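Side-chain contacts in YopX protein (Bacillus subtilis, PDB 2I2L), which is of unknown function but forms a homodimer of helix-free, strand-rich chains encoded by the SPbeta prophage: residues Q12-D17 / L33-T38; L21-I24 / D30-L33; C84-K87 / V92-V95. All coordinates share one frame; numbering follows the deposited sequence.

In the fold
Interactions 1 and 2 lie on the same side of the chain's centre and share Leu33. Interaction 3 lies on the opposite side, about 24 to 25 Å from them, centre to centre. All three are largely buried, with charged or polar side chains at the margins of interactions 1 and 3. Interactions 2 and 3 are each the paired strands of a beta hairpin, so backbone hydrogen bonds carry them. Interaction 1 instead joins two different sheets through side chains alone, a leucine methyl on a histidine ring. Leu21 of interaction 2 packs on His14 of interaction 1. The segments of each contact touch the second subunit, and in interaction 2 the sheet itself continues into it.

Interaction 1 of 3, residues Q12-D17 / L33-T38; sequences QMHYWD and LKRLYT
The CA atoms of His14 and Leu33 lie 8.9 Å apart, too far for backbone pairing, and no hydrogen bond joins 12-17 to 33-38. The contact is made by side chains. His14, Leu33 and Arg35 all direct their CB atoms across the gap. Leu33 supplies a single methyl group, CD2. This methyl sits over one face of the His14 imidazole, offset toward the rim. Leu33 CD2 is 4.0 Å from the centroid of the His14 ring and 24° off the ring normal, a CH-pi contact. The nearest ring atom is His14 CG, 3.7 Å from Leu33 CD2. Leu33 CD2 also lies 3.9 Å from His14 CB, so it leans over the root of the ring. In Leu33, CG lies anti to the backbone N (chi1 -178°), which carries the branch toward the histidine. The two side chains meet at a slant.

Arg35 approaches from another direction. Arg35 NH2 lies at the edge of the imidazole, near the ring plane, 4.2 Å from His14 ND1, too far for a hydrogen bond. The other ring nitrogen is held: His14 NE2 is hydrogen-bonded to Asp9 OD1. The second oxygen of Asp9 takes the backbone N of Gln12. The NE2 to Asp9 bond should help fix the rotation of the ring and thus the face offered to Leu33.

The contact joins strand 13-15, outermost in its four-stranded antiparallel sheet within the chain, to the middle strand 31-36 of a three-stranded one. Val7 of strand 5-8 and Val44 of strand 41-46 each touch both His14 and Leu33. Leu21 of strand 21-25 touches His14 and Arg35.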
# COMPACT_ATOMS: atom_id res chain seq x y z
N GLN B 12 12.31 13.82 13.07
CA GLN B 12 11.11 14.46 12.54
C GLN B 12 10.41 13.66 11.45
O GLN B 12 10.99 12.74 10.86
CB GLN B 12 11.47 15.86 12.02
CG GLN B 12 12.67 15.89 11.08
CD GLN B 12 13.00 17.30 10.63
OE1 GLN B 12 13.33 18.17 11.45
NE2 GLN B 12 12.93 17.54 9.33
N MSE B 13 9.15 14.00 11.20
CA MSE B 13 8.34 13.32 10.19
C MSE B 13 8.38 14.08 8.86
O MSE B 13 8.29 15.31 8.85
CB MSE B 13 6.89 13.20 10.67
CG MSE B 13 6.01 12.33 9.80
SE MSE B 13 6.43 10.45 9.95
CE MSE B 13 5.19 9.99 11.38
N HIS B 14 8.53 13.35 7.76
CA HIS B 14 8.58 13.95 6.43
C HIS B 14 7.43 13.45 5.56
O HIS B 14 7.23 12.24 5.42
CB HIS B 14 9.89 13.62 5.73
CG HIS B 14 11.11 14.13 6.44
ND1 HIS B 14 11.62 15.39 6.23
CD2 HIS B 14 11.90 13.54 7.38
CE1 HIS B 14 12.67 15.57 7.02
NE2 HIS B 14 12.86 14.47 7.72
N TYR B 15 6.66 14.37 4.98
CA TYR B 15 5.57 13.99 4.10
C TYR B 15 5.96 14.22 2.64
O TYR B 15 6.67 15.17 2.32
CB TYR B 15 4.30 14.75 4.46
CG TYR B 15 3.56 14.12 5.61
CD1 TYR B 15 2.93 12.88 5.45
CD2 TYR B 15 3.51 14.72 6.87
CE1 TYR B 15 2.27 12.26 6.51
CE2 TYR B 15 2.85 14.11 7.94
CZ TYR B 15 2.24 12.88 7.75
OH TYR B 15 1.60 12.26 8.80
N TRP B 16 5.50 13.31 1.77
CA TRP B 16 5.80 13.33 0.34
C TRP B 16 5.63 14.68 -0.35
O TRP B 16 6.40 15.04 -1.25
CB TRP B 16 4.94 12.29 -0.38
CG TRP B 16 3.48 12.58 -0.30
CD1 TRP B 16 2.63 12.24 0.72
CD2 TRP B 16 2.70 13.34 -1.22
NE1 TRP B 16 1.38 12.75 0.48
CE2 TRP B 16 1.39 13.44 -0.71
CE3 TRP B 16 2.99 13.97 -2.45
CZ2 TRP B 16 0.36 14.13 -1.37
CZ3 TRP B 16 1.96 14.67 -3.11
CH2 TRP B 16 0.67 14.74 -2.56
N ASP B 17 4.61 15.43 0.06
CA ASP B 17 4.36 16.72 -0.54
C ASP B 17 5.32 17.85 -0.12
O ASP B 17 5.37 18.88 -0.79
CB ASP B 17 2.90 17.12 -0.28
CG ASP B 17 2.50 16.91 1.15
OD1 ASP B 17 2.79 17.79 1.99
OD2 ASP B 17 1.91 15.85 1.44
N LEU B 33 15.40 8.72 1.40
CA LEU B 33 14.70 9.98 1.26
C LEU B 33 15.71 11.04 0.84
O LEU B 33 16.63 11.36 1.58
CB LEU B 33 14.06 10.39 2.57
CG LEU B 33 13.28 11.70 2.42
CD1 LEU B 33 11.99 11.44 1.65
CD2 LEU B 33 12.99 12.29 3.78
N LYS B 34 15.55 11.58 -0.37
CA LYS B 34 16.44 12.63 -0.86
C LYS B 34 15.70 13.96 -0.76
O LYS B 34 14.48 13.99 -0.58
CB LYS B 34 16.84 12.39 -2.32
CG LYS B 34 17.56 11.07 -2.59
CD LYS B 34 18.85 10.96 -1.80
CE LYS B 34 19.75 9.86 -2.36
NZ LYS B 34 20.37 10.24 -3.66
N ARG B 35 16.44 15.06 -0.89
CA ARG B 35 15.88 16.41 -0.84
C ARG B 35 16.74 17.32 -1.72
O ARG B 35 17.95 17.40 -1.56
CB ARG B 35 15.86 16.93 0.59
CG ARG B 35 15.58 18.42 0.70
CD ARG B 35 15.92 18.98 2.09
NE ARG B 35 14.92 18.66 3.10
CZ ARG B 35 13.67 19.15 3.10
NH1 ARG B 35 13.27 19.97 2.14
NH2 ARG B 35 12.82 18.80 4.06
N LEU B 36 16.08 18.01 -2.65
CA LEU B 36 16.77 18.92 -3.55
C LEU B 36 16.88 20.31 -2.92
O LEU B 36 15.88 20.97 -2.64
CB LEU B 36 16.00 18.99 -4.88
CG LEU B 36 16.74 19.56 -6.09
CD1 LEU B 36 17.01 21.02 -5.85
CD2 LEU B 36 18.04 18.80 -6.32
N TYR B 37 18.12 20.76 -2.72
CA TYR B 37 18.41 22.05 -2.10
C TYR B 37 18.34 23.20 -3.12
O TYR B 37 17.31 23.88 -3.24
CB TYR B 37 19.80 21.99 -1.47
CG TYR B 37 19.88 22.68 -0.13
CD1 TYR B 37 20.05 24.06 -0.06
CD2 TYR B 37 19.76 21.96 1.05
CE1 TYR B 37 20.10 24.72 1.17
CE2 TYR B 37 19.81 22.61 2.29
CZ TYR B 37 19.98 23.99 2.35
OH TYR B 37 20.04 24.63 3.57
N THR B 38 19.44 23.44 -3.82
CA THR B 38 19.48 24.45 -4.87
C THR B 38 19.03 23.57 -6.03
O THR B 38 17.85 23.55 -6.37
CB THR B 38 20.91 24.97 -5.09
OG1 THR B 38 21.76 23.89 -5.49
CG2 THR B 38 21.44 25.60 -3.80

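Interaction 2 of 3, residues L21-I24 / D30-L33; sequences LSLI and DWTL
The first torsions of Leu23 and Trp31 help bring the two side chains together. In Leu23, CG is anti to the backbone N (chi1 -172°). In Trp31, CG stands between the backbone N and the carbonyl carbon (chi1 59°), and the six-membered side of the indole comes to the leucine. Leu23 CD1 lies 4.1 Å from Trp31 CE3, at an oblique angle to the ring. Leu23 CD1 is also 4.3 Å from Leu33 CD1. Leu33 presents both its methyls to Leu21, whose CD2 is 3.8 Å from Leu33 CD1 and also touches Leu33 CD2.

These residues belong to the beta hairpin of strands 21-25 and 31-36. The short strand axes run antiparallel at 171°. Ile24 and Thr32 form the hydrogen-bonded pair: Ile24 N donates to Thr32 O over 2.9 Å, and Thr32 N to Ile24 O over 2.8 Å. Ile24 O also receives the CA-H of Trp31. Leu23 and Leu33 form the next pair, not hydrogen-bonded, and lie on the face of the sheet opposite Ile24 and Thr32. On the face of Ile24 and Thr32, their CB atoms are 4.4 Å apart. The Thr32 hydroxyl is satisfied by Asp46 OD1 of the neighbouring strand 41-46.

The leucine face packs on the sheet of strands 5-8 and 53-60, with Leu23 touching Tyr5, Leu54 and Trp56. Strand 21-25 is an edge strand within its own chain. Across the dimer interface, Leu23 and Ile24 pair in an antiparallel ladder with a strand of the second subunit, and Ile24 packs on Ile24 of that subunit.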
# COMPACT_ATOMS: atom_id res chain seq x y z
N LEU B 21 11.31 16.92 -1.57
CA LEU B 21 11.57 15.56 -1.13
C LEU B 21 11.30 14.54 -2.21
O LEU B 21 10.24 14.55 -2.83
CB LEU B 21 10.70 15.20 0.08
CG LEU B 21 11.32 15.41 1.45
CD1 LEU B 21 11.48 16.90 1.70
CD2 LEU B 21 10.43 14.76 2.52
N SER B 22 12.27 13.66 -2.43
CA SER B 22 12.08 12.61 -3.42
C SER B 22 12.46 11.28 -2.78
O SER B 22 13.57 11.13 -2.27
CB SER B 22 12.94 12.86 -4.66
OG SER B 22 14.28 12.46 -4.44
N LEU B 23 11.54 10.33 -2.79
CA LEU B 23 11.76 9.01 -2.23
C LEU B 23 12.38 8.09 -3.30
O LEU B 23 11.88 8.01 -4.42
CB LEU B 23 10.44 8.43 -1.76
CG LEU B 23 10.55 7.13 -0.97
CD1 LEU B 23 11.35 7.37 0.31
CD2 LEU B 23 9.14 6.61 -0.65
N ILE B 24 13.45 7.40 -2.95
CA ILE B 24 14.11 6.53 -3.91
C ILE B 24 14.13 5.07 -3.50
O ILE B 24 14.78 4.70 -2.53
CB ILE B 24 15.60 6.95 -4.16
CG1 ILE B 24 15.71 8.48 -4.23
CG2 ILE B 24 16.14 6.29 -5.43
CD1 ILE B 24 14.79 9.14 -5.26
N ASP B 30 15.97 -1.39 -0.84
CA ASP B 30 16.26 -0.29 0.07
C ASP B 30 15.61 0.98 -0.46
O ASP B 30 15.27 1.07 -1.64
CB ASP B 30 17.76 -0.03 0.18
CG ASP B 30 18.51 -1.21 0.75
OD1 ASP B 30 17.85 -2.19 1.18
OD2 ASP B 30 19.77 -1.15 0.76
N TRP B 31 15.44 1.95 0.43
CA TRP B 31 14.86 3.22 0.03
C TRP B 31 15.71 4.33 0.61
O TRP B 31 16.50 4.11 1.54
CB TRP B 31 13.42 3.34 0.52
CG TRP B 31 13.24 3.23 2.00
CD1 TRP B 31 12.76 2.16 2.68
CD2 TRP B 31 13.47 4.26 2.97
NE1 TRP B 31 12.65 2.46 4.01
CE2 TRP B 31 13.08 3.74 4.22
CE3 TRP B 31 13.96 5.57 2.90
CZ2 TRP B 31 13.16 4.48 5.40
CZ3 TRP B 31 14.05 6.32 4.08
CH2 TRP B 31 13.65 5.77 5.31
N THR B 32 15.57 5.53 0.06
CA THR B 32 16.34 6.67 0.53
C THR B 32 15.58 7.96 0.33
O THR B 32 15.17 8.28 -0.78
CB THR B 32 17.64 6.80 -0.25
OG1 THR B 32 18.42 5.61 -0.09
CG2 THR B 32 18.41 8.02 0.24
N LEU B 33 15.40 8.72 1.40
CA LEU B 33 14.70 9.98 1.26
C LEU B 33 15.71 11.04 0.84
O LEU B 33 16.63 11.36 1.58
CB LEU B 33 14.06 10.39 2.57
CG LEU B 33 13.28 11.70 2.42
CD1 LEU B 33 11.99 11.44 1.65
CD2 LEU B 33 12.99 12.29 3.78

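Interaction 3 of 3, residues C84-K87 / V92-V95; sequences CEVK and VFQV
The beta hairpin of strands 81-89 and 92-96 brings Lys87 and Gln94 together as an antiparallel hydrogen-bonded pair. Lys87 N donates to Gln94 O over 3.2 Å, nearly in line with the carbonyl bond. The return bond, Gln94 N to Lys87 O at 3.1 Å, is weak. Gln94 N also makes a weak bond to Val92 O, which closes an inverse gamma turn centred on Phe93. One N-H is thus shared between two carbonyls, and both bonds are weak.

Lys87 and Gln94 send their side chains to the same face of the sheet. Gln94 CG passes 3.6 Å from Lys87 O, and its amide NE2 reaches Ser89 O near the hairpin turn. The apolar contacts come from Cys84, Val86, Phe93 and Val95. Val86 CG1 meets the edge of the Phe93 ring, 4.1 Å from Phe93 CD1. Val95 places CG2 anti to its backbone N, which carries that methyl to Cys84, with Val95 CG2 3.6 Å from Cys84 CB. Val86 CG2 is a looser neighbour of the same methyl.

The hairpin lies inside a five-stranded antiparallel sheet. Strand 68-74 flanks it on one side, where Ile70 packs on both Val86 and Val95. Strand 106-108 flanks it on the other and touches Val92 and Gln94. Phe93 stacks on Phe88, and Val92 packs on Trp111 of the second subunit.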
# COMPACT_ATOMS: atom_id res chain seq x y z
N CYS B 84 -6.75 3.23 18.58
CA CYS B 84 -6.12 2.09 17.92
C CYS B 84 -5.11 2.47 16.87
O CYS B 84 -5.27 3.47 16.18
CB CYS B 84 -7.18 1.19 17.28
SG CYS B 84 -8.29 0.45 18.49
N GLU B 85 -4.06 1.65 16.75
CA GLU B 85 -3.01 1.89 15.77
C GLU B 85 -3.31 1.21 14.44
O GLU B 85 -3.69 0.04 14.41
CB GLU B 85 -1.67 1.38 16.32
CG GLU B 85 -0.61 1.07 15.25
CD GLU B 85 0.73 0.69 15.86
OE1 GLU B 85 0.73 0.00 16.90
OE2 GLU B 85 1.78 1.07 15.29
N VAL B 86 -3.13 1.96 13.36
CA VAL B 86 -3.35 1.47 12.02
C VAL B 86 -2.07 0.82 11.52
O VAL B 86 -1.04 1.49 11.34
CB VAL B 86 -3.73 2.62 11.07
CG1 VAL B 86 -3.90 2.11 9.66
CG2 VAL B 86 -5.00 3.29 11.56
N LYS B 87 -2.13 -0.49 11.31
CA LYS B 87 -0.98 -1.26 10.83
C LYS B 87 -1.27 -1.69 9.40
O LYS B 87 -2.39 -2.04 9.06
CB LYS B 87 -0.77 -2.53 11.67
CG LYS B 87 -0.88 -2.37 13.19
CD LYS B 87 -0.46 -3.68 13.87
CE LYS B 87 -0.59 -3.64 15.38
NZ LYS B 87 -2.01 -3.64 15.82
N VAL B 92 -3.61 -5.08 3.65
CA VAL B 92 -4.74 -4.29 4.11
C VAL B 92 -4.40 -3.42 5.31
O VAL B 92 -3.70 -3.84 6.23
CB VAL B 92 -5.98 -5.20 4.40
CG1 VAL B 92 -5.53 -6.61 4.74
CG2 VAL B 92 -6.82 -4.61 5.53
N PHE B 93 -4.87 -2.17 5.26
CA PHE B 93 -4.68 -1.21 6.33
C PHE B 93 -5.73 -1.58 7.36
O PHE B 93 -6.84 -1.05 7.36
CB PHE B 93 -4.93 0.21 5.81
CG PHE B 93 -3.76 0.81 5.09
CD1 PHE B 93 -2.99 1.79 5.69
CD2 PHE B 93 -3.41 0.36 3.83
CE1 PHE B 93 -1.86 2.31 5.05
CE2 PHE B 93 -2.28 0.87 3.18
CZ PHE B 93 -1.51 1.85 3.79
N GLN B 94 -5.38 -2.53 8.22
CA GLN B 94 -6.30 -2.98 9.25
C GLN B 94 -6.16 -2.16 10.53
O GLN B 94 -5.15 -1.50 10.76
CB GLN B 94 -6.04 -4.45 9.55
CG GLN B 94 -4.57 -4.82 9.58
CD GLN B 94 -4.35 -6.30 9.81
OE1 GLN B 94 -4.65 -6.82 10.88
NE2 GLN B 94 -3.83 -6.98 8.80
N VAL B 95 -7.21 -2.21 11.35
CA VAL B 95 -7.25 -1.49 12.62
C VAL B 95 -8.11 -2.29 13.59
O VAL B 95 -9.15 -2.85 13.19
CB VAL B 95 -7.85 -0.08 12.46
CG1 VAL B 95 -9.28 -0.18 11.95
CG2 VAL B 95 -7.81 0.65 13.79